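Local coordinates for protein lysyl oxidase (Pichia pastoris, PDB 1RKY) that probably oxidises primary amines, including peptidyl lysine, with a copper ion and a topaquinone cofactor in each subunit, at residues A[153-158]-A[236-241]; A[209-214]-A[223-228]; A[513-518]-A[527-532]. All blocks are in the same frame, centred on the assembly; numbering follows the deposited sequence.

Contact 1 of 3, residues A[153-158]-A[236-241]; sequences TIMRDV and TSAEEL. With NAG (2-acetamido-2-deoxy-beta-D-glucopyranose), chain D; XE (xenon), chain U.
A238 presses its single methyl between I154 and M155, at the point where the starts of helices 153-163 and 238-246 meet. The closer of the two neighbours of this methyl is M155, whose chain bends at chi2 (-46°), carrying SD to 3.5 Å from A238 CB. I154 approaches the same methyl less tightly, with CG2 4.2 Å from A238 CB. The longer branch of I154 reaches across, placing CD1 3.6 Å from OE2 of E239; the two side chains cross at about a right angle. One turn further on, V158 holds CG1 anti to its backbone N (chi1 165°), and this branch meets CD2 of L241 at 3.5 Å. The pairing belongs to an alpha/beta domain in which helices lie against an antiparallel sheet: M155 and L241 both also touch F209 and Y228 on its strands. S237 caps the second helix, its OG accepting from E240 N at 3.2 Å as the N-cap. Just before this cap, the carbonyl oxygen of T236 lies 3.5 Å from a bound xenon atom.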
loop_
_atom_site.group_PDB
_atom_site.type_symbol
_atom_site.label_atom_id
_atom_site.label_comp_id
_atom_site.label_asym_id
_atom_site.label_seq_id
_atom_site.Cartn_x
_atom_site.Cartn_y
_atom_site.Cartn_z
ATOM N N THR A 153 -11.224 -29.009 -45.620
ATOM C CA THR A 153 -12.441 -28.457 -46.200
ATOM C C THR A 153 -13.579 -28.510 -45.183
ATOM O O THR A 153 -14.331 -27.546 -45.053
ATOM C CB THR A 153 -12.829 -29.219 -47.508
ATOM O OG1 THR A 153 -11.700 -29.254 -48.393
ATOM C CG2 THR A 153 -13.881 -28.448 -48.295
ATOM N N ILE A 154 -13.715 -29.626 -44.482
ATOM C CA ILE A 154 -14.819 -29.800 -43.543
ATOM C C ILE A 154 -14.653 -28.843 -42.340
ATOM O O ILE A 154 -15.574 -28.112 -41.998
ATOM C CB ILE A 154 -14.960 -31.252 -43.077
ATOM C CG1 ILE A 154 -15.418 -32.137 -44.240
ATOM C CG2 ILE A 154 -15.989 -31.376 -41.954
ATOM C CD1 ILE A 154 -15.393 -33.628 -43.934
ATOM N N MET A 155 -13.480 -28.843 -41.718
ATOM C CA MET A 155 -13.240 -27.942 -40.559
ATOM C C MET A 155 -13.302 -26.454 -40.890
ATOM O O MET A 155 -13.698 -25.648 -40.052
ATOM C CB MET A 155 -11.930 -28.289 -39.858
ATOM C CG MET A 155 -12.028 -29.516 -38.970
ATOM S SD MET A 155 -13.488 -29.540 -37.901
ATOM C CE MET A 155 -13.041 -28.219 -36.617
ATOM N N ARG A 156 -12.935 -26.082 -42.108
ATOM C CA ARG A 156 -13.036 -24.701 -42.535
ATOM C C ARG A 156 -14.484 -24.268 -42.480
ATOM O O ARG A 156 -14.796 -23.142 -42.095
ATOM C CB ARG A 156 -12.513 -24.524 -43.946
ATOM C CG ARG A 156 -11.023 -24.328 -44.029
ATOM C CD ARG A 156 -10.557 -24.185 -45.461
ATOM N NE ARG A 156 -10.979 -22.911 -46.018
ATOM C CZ ARG A 156 -10.321 -21.771 -45.870
ATOM N NH1 ARG A 156 -9.179 -21.741 -45.198
ATOM N NH2 ARG A 156 -10.791 -20.654 -46.407
ATOM N N ASP A 157 -15.355 -25.177 -42.907
ATOM C CA ASP A 157 -16.800 -24.986 -42.881
ATOM C C ASP A 157 -17.379 -24.981 -41.455
ATOM O O ASP A 157 -18.234 -24.140 -41.130
ATOM C CB ASP A 157 -17.466 -26.099 -43.717
ATOM C CG ASP A 157 -18.820 -25.701 -44.239
ATOM O OD1 ASP A 157 -19.831 -26.079 -43.607
ATOM O OD2 ASP A 157 -18.965 -25.010 -45.271
ATOM N N VAL A 158 -16.935 -25.929 -40.622
ATOM C CA VAL A 158 -17.363 -26.003 -39.219
ATOM C C VAL A 158 -17.022 -24.699 -38.500
ATOM O O VAL A 158 -17.888 -24.095 -37.867
ATOM C CB VAL A 158 -16.714 -27.180 -38.468
ATOM C CG1 VAL A 158 -16.870 -27.028 -36.940
ATOM C CG2 VAL A 158 -17.329 -28.503 -38.908
ATOM N N THR A 236 -16.043 -36.438 -31.402
ATOM C CA THR A 236 -14.792 -37.193 -31.607
ATOM C C THR A 236 -14.304 -37.231 -33.064
ATOM O O THR A 236 -13.317 -37.897 -33.371
ATOM C CB THR A 236 -14.931 -38.611 -31.051
ATOM O OG1 THR A 236 -16.094 -39.235 -31.614
ATOM C CG2 THR A 236 -15.211 -38.573 -29.563
ATOM N N SER A 237 -14.960 -36.478 -33.938
ATOM C CA SER A 237 -14.476 -36.259 -35.281
ATOM C C SER A 237 -15.101 -35.004 -35.850
ATOM O O SER A 237 -16.179 -34.579 -35.411
ATOM C CB SER A 237 -14.816 -37.463 -36.184
ATOM O OG SER A 237 -16.211 -37.688 -36.216
ATOM N N ALA A 238 -14.416 -34.413 -36.828
ATOM C CA ALA A 238 -14.932 -33.284 -37.595
ATOM C C ALA A 238 -16.274 -33.622 -38.235
ATOM O O ALA A 238 -17.173 -32.785 -38.294
ATOM C CB ALA A 238 -13.951 -32.900 -38.662
ATOM N N GLU A 239 -16.393 -34.853 -38.720
ATOM C CA GLU A 239 -17.592 -35.307 -39.422
ATOM C C GLU A 239 -18.794 -35.312 -38.488
ATOM O O GLU A 239 -19.876 -34.864 -38.864
ATOM C CB GLU A 239 -17.374 -36.716 -39.990
ATOM C CG GLU A 239 -16.443 -36.773 -41.195
ATOM C CD GLU A 239 -14.963 -36.630 -40.858
ATOM O OE1 GLU A 239 -14.541 -36.985 -39.728
ATOM O OE2 GLU A 239 -14.210 -36.157 -41.738
ATOM N N GLU A 240 -18.597 -35.801 -37.269
ATOM C CA GLU A 240 -19.660 -35.833 -36.274
ATOM C C GLU A 240 -20.193 -34.430 -35.991
ATOM O O GLU A 240 -21.401 -34.225 -35.905
ATOM C CB GLU A 240 -19.183 -36.483 -34.982
ATOM C CG GLU A 240 -20.285 -36.616 -33.937
ATOM C CD GLU A 240 -19.811 -37.135 -32.588
ATOM O OE1 GLU A 240 -18.589 -37.253 -32.369
ATOM O OE2 GLU A 240 -20.674 -37.421 -31.730
ATOM N N LEU A 241 -19.286 -33.471 -35.848
ATOM C CA LEU A 241 -19.663 -32.087 -35.557
ATOM C C LEU A 241 -20.331 -31.424 -36.751
ATOM O O LEU A 241 -21.336 -30.732 -36.603
ATOM C CB LEU A 241 -18.416 -31.287 -35.122
ATOM C CG LEU A 241 -18.586 -29.794 -34.832
ATOM C CD1 LEU A 241 -19.765 -29.534 -33.913
ATOM C CD2 LEU A 241 -17.292 -29.230 -34.210
HETATM C C1 NAG D . -5.874 -23.195 -45.596
HETATM C C2 NAG D . -4.501 -22.680 -46.024
HETATM C C3 NAG D . -4.595 -21.730 -47.216
HETATM C C4 NAG D . -5.421 -22.362 -48.337
HETATM C C5 NAG D . -6.732 -22.969 -47.820
HETATM C C6 NAG D . -7.393 -23.750 -48.957
HETATM C C7 NAG D . -2.660 -22.479 -44.382
HETATM C C8 NAG D . -1.946 -21.572 -43.414
HETATM N N2 NAG D . -3.794 -22.013 -44.933
HETATM O O3 NAG D . -3.295 -21.400 -47.684
HETATM O O4 NAG D . -5.719 -21.400 -49.334
HETATM O O5 NAG D . -6.526 -23.814 -46.695
HETATM O O6 NAG D . -8.352 -24.667 -48.478
HETATM O O7 NAG D . -2.184 -23.592 -44.609
HETATM XE XE XE U . -11.584 -34.910 -33.224
#

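Contact 2 of 3, residues A[209-214]-A[223-228]; sequences FFFKFD and WKMLEY. With XE (xenon), chain U.
K212 O takes two backbone donors from the facing strand, L226 N at 2.8 Å and E227 N at 3.1 Å, both arriving from the same face of the carbonyl plane. K212 N returns a bond to E227 O, and beyond this bulge D214 and K224 exchange a reciprocal pair. Polar side chains follow on the face of K212 and E227, which lie side by side and point the same way. Their charged ends do not meet; a water bridges them, 2.9 Å from K212 NZ and 3.2 Å from E227 OE1, while K212 CD rests 3.6 Å from E227 OE2. L226 leans its CD1 against the same lysine chain and against D214 CB. Apolar contacts gather on the face of F211, F213, M225 and Y228, where the F209 ring also comes in. F209 and Y228 meet obliquely, planes 31° apart, with F209 CZ 3.5 Å from Y228 CD2, which also packs on F211 CB. M225 SD reaches F213 CB at 3.8 Å and makes an oblique Met-aromatic contact with F211. On the side of the ring away from F209, Y228 CE1 lies obliquely 3.6 Å from the xenon. With an alanine here instead of Y228, a gap would probably open between F209 and the xenon, leaving F211 CB less covered. Helices 136-150 and 153-163 cover this aromatic face. The whole is an antiparallel hairpin with a classic beta bulge, within a five-stranded sheet.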
loop_
_atom_site.group_PDB
_atom_site.type_symbol
_atom_site.label_atom_id
_atom_site.label_comp_id
_atom_site.label_asym_id
_atom_site.label_seq_id
_atom_site.Cartn_x
_atom_site.Cartn_y
_atom_site.Cartn_z
ATOM N N PHE A 209 -14.821 -22.031 -29.238
ATOM C CA PHE A 209 -14.521 -23.290 -29.921
ATOM C C PHE A 209 -13.245 -23.888 -29.338
ATOM O O PHE A 209 -12.196 -23.234 -29.359
ATOM C CB PHE A 209 -14.327 -23.050 -31.413
ATOM C CG PHE A 209 -14.120 -24.325 -32.171
ATOM C CD1 PHE A 209 -15.204 -25.131 -32.472
ATOM C CD2 PHE A 209 -12.848 -24.757 -32.473
ATOM C CE1 PHE A 209 -15.019 -26.330 -33.139
ATOM C CE2 PHE A 209 -12.648 -25.969 -33.146
ATOM C CZ PHE A 209 -13.735 -26.756 -33.456
ATOM N N PHE A 210 -13.355 -25.098 -28.814
ATOM C CA PHE A 210 -12.244 -25.793 -28.147
ATOM C C PHE A 210 -11.919 -27.093 -28.828
ATOM O O PHE A 210 -12.729 -27.649 -29.571
ATOM C CB PHE A 210 -12.542 -26.030 -26.674
ATOM C CG PHE A 210 -12.991 -24.795 -25.974
ATOM C CD1 PHE A 210 -14.333 -24.558 -25.770
ATOM C CD2 PHE A 210 -12.068 -23.812 -25.619
ATOM C CE1 PHE A 210 -14.766 -23.373 -25.157
ATOM C CE2 PHE A 210 -12.496 -22.612 -25.017
ATOM C CZ PHE A 210 -13.832 -22.395 -24.794
ATOM N N PHE A 211 -10.706 -27.542 -28.581
ATOM C CA PHE A 211 -10.241 -28.829 -29.053
ATOM C C PHE A 211 -9.204 -29.453 -28.139
ATOM O O PHE A 211 -8.641 -28.794 -27.255
ATOM C CB PHE A 211 -9.717 -28.686 -30.479
ATOM C CG PHE A 211 -8.710 -27.612 -30.653
ATOM C CD1 PHE A 211 -7.378 -27.851 -30.399
ATOM C CD2 PHE A 211 -9.083 -26.365 -31.101
ATOM C CE1 PHE A 211 -6.437 -26.834 -30.579
ATOM C CE2 PHE A 211 -8.148 -25.371 -31.271
ATOM C CZ PHE A 211 -6.838 -25.606 -31.025
ATOM N N LYS A 212 -8.979 -30.744 -28.335
ATOM C CA LYS A 212 -8.042 -31.534 -27.538
ATOM C C LYS A 212 -7.279 -32.423 -28.475
ATOM O O LYS A 212 -7.861 -33.028 -29.364
ATOM C CB LYS A 212 -8.743 -32.385 -26.500
ATOM C CG LYS A 212 -7.805 -33.116 -25.503
ATOM C CD LYS A 212 -8.567 -34.136 -24.661
ATOM C CE LYS A 212 -7.702 -34.858 -23.646
ATOM N NZ LYS A 212 -8.479 -35.835 -22.822
ATOM N N PHE A 213 -5.981 -32.526 -28.263
ATOM C CA PHE A 213 -5.150 -33.381 -29.119
ATOM C C PHE A 213 -4.099 -34.136 -28.352
ATOM O O PHE A 213 -3.688 -33.756 -27.259
ATOM C CB PHE A 213 -4.549 -32.587 -30.283
ATOM C CG PHE A 213 -3.606 -31.447 -29.884
ATOM C CD1 PHE A 213 -2.235 -31.623 -29.915
ATOM C CD2 PHE A 213 -4.108 -30.180 -29.551
ATOM C CE1 PHE A 213 -1.373 -30.574 -29.562
ATOM C CE2 PHE A 213 -3.253 -29.141 -29.197
ATOM C CZ PHE A 213 -1.898 -29.325 -29.229
ATOM N N ASP A 214 -3.697 -35.257 -28.929
ATOM C CA ASP A 214 -2.640 -36.076 -28.400
ATOM C C ASP A 214 -1.411 -35.769 -29.206
ATOM O O ASP A 214 -1.438 -35.876 -30.426
ATOM C CB ASP A 214 -3.003 -37.565 -28.531
ATOM C CG ASP A 214 -1.967 -38.473 -27.896
ATOM O OD1 ASP A 214 -0.844 -38.533 -28.428
ATOM O OD2 ASP A 214 -2.178 -39.149 -26.864
ATOM N N TRP A 223 0.626 -37.960 -34.065
ATOM C CA TRP A 223 -0.230 -37.028 -33.295
ATOM C C TRP A 223 -1.659 -37.026 -33.850
ATOM O O TRP A 223 -1.870 -37.133 -35.052
ATOM C CB TRP A 223 0.347 -35.628 -33.380
ATOM C CG TRP A 223 1.646 -35.490 -32.652
ATOM C CD1 TRP A 223 2.370 -36.474 -32.047
ATOM C CD2 TRP A 223 2.346 -34.266 -32.396
ATOM N NE1 TRP A 223 3.495 -35.946 -31.464
ATOM C CE2 TRP A 223 3.500 -34.590 -31.650
ATOM C CE3 TRP A 223 2.119 -32.931 -32.724
ATOM C CZ2 TRP A 223 4.430 -33.628 -31.247
ATOM C CZ3 TRP A 223 3.051 -31.976 -32.334
ATOM C CH2 TRP A 223 4.182 -32.336 -31.594
ATOM N N LYS A 224 -2.643 -36.904 -32.976
ATOM C CA LYS A 224 -4.043 -37.050 -33.383
ATOM C C LYS A 224 -4.952 -36.061 -32.651
ATOM O O LYS A 224 -4.864 -35.949 -31.432
ATOM C CB LYS A 224 -4.524 -38.470 -33.040
ATOM C CG LYS A 224 -4.323 -39.508 -34.149
ATOM C CD LYS A 224 -4.600 -40.924 -33.623
ATOM C CE LYS A 224 -4.494 -42.011 -34.711
ATOM N NZ LYS A 224 -5.173 -43.310 -34.304
ATOM N N MET A 225 -5.846 -35.405 -33.376
ATOM C CA MET A 225 -6.944 -34.661 -32.732
ATOM C C MET A 225 -7.918 -35.613 -32.033
ATOM O O MET A 225 -8.401 -36.560 -32.633
ATOM C CB MET A 225 -7.660 -33.772 -33.743
ATOM C CG MET A 225 -8.502 -32.686 -33.130
ATOM S SD MET A 225 -7.472 -31.366 -32.410
ATOM C CE MET A 225 -6.863 -30.570 -33.782
ATOM N N LEU A 226 -8.165 -35.386 -30.749
ATOM C CA LEU A 226 -9.002 -36.255 -29.942
ATOM C C LEU A 226 -10.440 -35.783 -29.854
ATOM O O LEU A 226 -11.352 -36.595 -29.900
ATOM C CB LEU A 226 -8.474 -36.380 -28.518
ATOM C CG LEU A 226 -7.100 -37.005 -28.368
ATOM C CD1 LEU A 226 -6.638 -36.857 -26.943
ATOM C CD2 LEU A 226 -7.143 -38.464 -28.788
ATOM N N GLU A 227 -10.633 -34.481 -29.673
ATOM C CA GLU A 227 -11.958 -33.919 -29.426
ATOM C C GLU A 227 -12.103 -32.530 -29.998
ATOM O O GLU A 227 -11.135 -31.762 -30.086
ATOM C CB GLU A 227 -12.253 -33.839 -27.921
ATOM C CG GLU A 227 -12.130 -35.138 -27.179
ATOM C CD GLU A 227 -12.290 -34.988 -25.684
ATOM O OE1 GLU A 227 -12.555 -36.007 -25.004
ATOM O OE2 GLU A 227 -12.146 -33.855 -25.175
ATOM N N TYR A 228 -13.331 -32.214 -30.391
ATOM C CA TYR A 228 -13.781 -30.847 -30.591
ATOM C C TYR A 228 -14.829 -30.612 -29.538
ATOM O O TYR A 228 -15.660 -31.487 -29.284
ATOM C CB TYR A 228 -14.350 -30.648 -31.988
ATOM C CG TYR A 228 -13.284 -30.763 -33.054
ATOM C CD1 TYR A 228 -13.313 -31.775 -34.013
ATOM C CD2 TYR A 228 -12.233 -29.865 -33.090
ATOM C CE1 TYR A 228 -12.311 -31.877 -34.963
ATOM C CE2 TYR A 228 -11.233 -29.957 -34.032
ATOM C CZ TYR A 228 -11.271 -30.961 -34.963
ATOM O OH TYR A 228 -10.255 -31.010 -35.889
HETATM XE XE XE U . -11.584 -34.910 -33.224
HETATM O O HOH W 1 -9.861 -37.687 -24.575
#

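Contact 3 of 3, residues A[513-518]-A[527-532]; sequences KDVDVE and YNTKQI
N528 swings CG anti to its backbone N (chi1 179°), which carries its amide across the strand pair to D514 and D516, while D514 turns CG between its own backbone N and carbonyl carbon. The ND2 group then bridges the two acids. Toward D514 OD1, at 3.0 Å, the bond is nearly straight (171°), lies in the amide plane and uses the anti lone pair. Toward D516 OD1, also at 3.0 Å, it is bent (136°) and tilted from that plane. Both carboxylates stand steeply to the amide, and the shared donor probably eases the repulsion between two acids on one face. Beneath them runs a regular antiparallel ladder, K513 with Q531, V515 with T529 and V517 with Y527, each pair exchanging two bonds; the shortest is T529 N to V515 O at 2.8 Å. These strands form one of the long hairpin arms by which copper amine oxidases embrace the partner subunit. On the face opposite the aspartates, V517 CG2 meets T529 CG2 at 3.7 Å, and V517 CG1 lies 3.5 Å from Q531 NE2, the two side chains coming from opposite directions; the polar partner of Q531 is Y475 of the second subunit. Other polar ends also reach the second subunit: N528 OD1 bonds its K586 N and N587 N, Y527 OH its H353 NE2, T529 OG1 its Q352 OE1, and K530 NZ its E343 O.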
loop_
_atom_site.group_PDB
_atom_site.type_symbol
_atom_site.label_atom_id
_atom_site.label_comp_id
_atom_site.label_asym_id
_atom_site.label_seq_id
_atom_site.Cartn_x
_atom_site.Cartn_y
_atom_site.Cartn_z
ATOM N N LYS A 513 -1.657 -10.380 21.334
ATOM C CA LYS A 513 -2.917 -10.969 21.781
ATOM C C LYS A 513 -3.593 -10.141 22.851
ATOM O O LYS A 513 -2.921 -9.460 23.611
ATOM C CB LYS A 513 -2.702 -12.379 22.347
ATOM C CG LYS A 513 -1.672 -12.480 23.444
ATOM C CD LYS A 513 -1.652 -13.887 24.069
ATOM C CE LYS A 513 -0.684 -13.996 25.267
ATOM N NZ LYS A 513 -1.102 -15.041 26.267
ATOM N N ASP A 514 -4.914 -10.240 22.941
ATOM C CA ASP A 514 -5.590 -9.694 24.121
ATOM C C ASP A 514 -5.557 -10.750 25.252
ATOM O O ASP A 514 -5.677 -11.955 25.012
ATOM C CB ASP A 514 -7.005 -9.195 23.840
ATOM C CG ASP A 514 -8.009 -10.295 23.739
ATOM O OD1 ASP A 514 -8.696 -10.568 24.755
ATOM O OD2 ASP A 514 -8.186 -10.922 22.680
ATOM N N VAL A 515 -5.406 -10.259 26.470
ATOM C CA VAL A 515 -5.199 -11.117 27.650
ATOM C C VAL A 515 -5.870 -10.460 28.836
ATOM O O VAL A 515 -5.882 -9.248 28.938
ATOM C CB VAL A 515 -3.714 -11.337 27.955
ATOM C CG1 VAL A 515 -3.060 -12.211 26.879
ATOM C CG2 VAL A 515 -2.983 -10.026 28.096
ATOM N N ASP A 516 -6.387 -11.276 29.751
ATOM C CA ASP A 516 -6.912 -10.761 31.018
ATOM C C ASP A 516 -5.834 -10.881 32.075
ATOM O O ASP A 516 -5.223 -11.939 32.231
ATOM C CB ASP A 516 -8.137 -11.587 31.447
ATOM C CG ASP A 516 -9.361 -11.353 30.596
ATOM O OD1 ASP A 516 -9.430 -10.366 29.824
ATOM O OD2 ASP A 516 -10.342 -12.133 30.656
ATOM N N VAL A 517 -5.582 -9.790 32.787
ATOM C CA VAL A 517 -4.501 -9.708 33.761
ATOM C C VAL A 517 -5.018 -9.017 35.015
ATOM O O VAL A 517 -6.064 -8.358 35.005
ATOM C CB VAL A 517 -3.272 -8.909 33.210
ATOM C CG1 VAL A 517 -2.767 -9.502 31.884
ATOM C CG2 VAL A 517 -3.604 -7.456 33.015
ATOM N N GLU A 518 -4.268 -9.195 36.092
ATOM C CA GLU A 518 -4.413 -8.409 37.299
ATOM C C GLU A 518 -3.067 -7.792 37.530
ATOM O O GLU A 518 -2.030 -8.425 37.291
ATOM C CB GLU A 518 -4.771 -9.310 38.490
ATOM C CG GLU A 518 -6.244 -9.653 38.608
ATOM C CD GLU A 518 -6.548 -10.456 39.866
ATOM O OE1 GLU A 518 -6.111 -10.036 40.957
ATOM O OE2 GLU A 518 -7.213 -11.510 39.769
ATOM N N TYR A 527 -8.293 -6.684 34.223
ATOM C CA TYR A 527 -8.218 -5.815 33.052
ATOM C C TYR A 527 -8.096 -6.716 31.826
ATOM O O TYR A 527 -7.371 -7.693 31.847
ATOM C CB TYR A 527 -6.973 -4.954 33.111
ATOM C CG TYR A 527 -7.096 -3.755 33.999
ATOM C CD1 TYR A 527 -6.968 -3.866 35.378
ATOM C CD2 TYR A 527 -7.293 -2.497 33.463
ATOM C CE1 TYR A 527 -7.067 -2.744 36.196
ATOM C CE2 TYR A 527 -7.396 -1.356 34.283
ATOM C CZ TYR A 527 -7.285 -1.499 35.653
ATOM O OH TYR A 527 -7.390 -0.382 36.460
ATOM N N ASN A 528 -8.810 -6.391 30.765
ATOM C CA ASN A 528 -8.555 -7.001 29.463
ATOM C C ASN A 528 -7.609 -6.040 28.752
ATOM O O ASN A 528 -7.964 -4.905 28.492
ATOM C CB ASN A 528 -9.872 -7.167 28.688
ATOM C CG ASN A 528 -9.693 -7.775 27.310
ATOM O OD1 ASN A 528 -10.195 -7.225 26.318
ATOM N ND2 ASN A 528 -9.055 -8.932 27.238
ATOM N N THR A 529 -6.395 -6.500 28.503
ATOM C CA THR A 529 -5.385 -5.686 27.888
ATOM C C THR A 529 -4.739 -6.461 26.740
ATOM O O THR A 529 -5.324 -7.383 26.231
ATOM C CB THR A 529 -4.396 -5.216 28.939
ATOM O OG1 THR A 529 -3.491 -4.270 28.357
ATOM C CG2 THR A 529 -3.532 -6.347 29.491
ATOM N N LYS A 530 -3.598 -5.989 26.275
ATOM C CA LYS A 530 -2.898 -6.683 25.193
ATOM C C LYS A 530 -1.428 -6.814 25.505
ATOM O O LYS A 530 -0.868 -5.949 26.149
ATOM C CB LYS A 530 -3.124 -5.943 23.858
ATOM C CG LYS A 530 -2.716 -4.504 23.846
ATOM C CD LYS A 530 -3.031 -3.868 22.458
ATOM C CE LYS A 530 -2.919 -2.378 22.507
ATOM N NZ LYS A 530 -4.093 -1.778 23.215
ATOM N N GLN A 531 -0.835 -7.892 25.013
ATOM C CA GLN A 531 0.548 -8.201 25.213
ATOM C C GLN A 531 1.206 -8.678 23.951
ATOM O O GLN A 531 0.552 -9.111 23.016
ATOM C CB GLN A 531 0.673 -9.307 26.262
ATOM C CG GLN A 531 0.258 -8.869 27.640
ATOM C CD GLN A 531 0.449 -9.991 28.667
ATOM O OE1 GLN A 531 0.813 -11.099 28.308
ATOM N NE2 GLN A 531 0.172 -9.703 29.919
ATOM N N ILE A 532 2.521 -8.557 23.934
ATOM C CA ILE A 532 3.366 -9.238 22.974
ATOM C C ILE A 532 4.061 -10.445 23.587
ATOM O O ILE A 532 4.270 -10.494 24.794
ATOM C CB ILE A 532 4.438 -8.276 22.411
ATOM C CG1 ILE A 532 5.281 -7.624 23.525
ATOM C CG2 ILE A 532 3.787 -7.220 21.526
ATOM C CD1 ILE A 532 6.639 -7.105 23.057
#

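Overall arrangement
Contacts 1 and 2 adjoin, their centres 12 Å apart, and belong to the same alpha/beta region: the hairpin 209-214/223-228 supplies two strands of the sheet against which the helices of 153-158 and 236-241 pack, and the xenon borders both. All three contacts are partly buried and lie well out from the centre of the chain, contact 2 at about 32 Å between centres, contacts 1 and 3 at about 41 and 42 Å. Contact 1 relies on apolar side chains, whereas contact 2 adds a bulged backbone ladder between an aromatic and a more polar face. Contact 3 stands apart, about 49 Å from contact 2 between nearest atoms: an unbulged hairpin with an acid-amide bridge, covered with help from the second subunit.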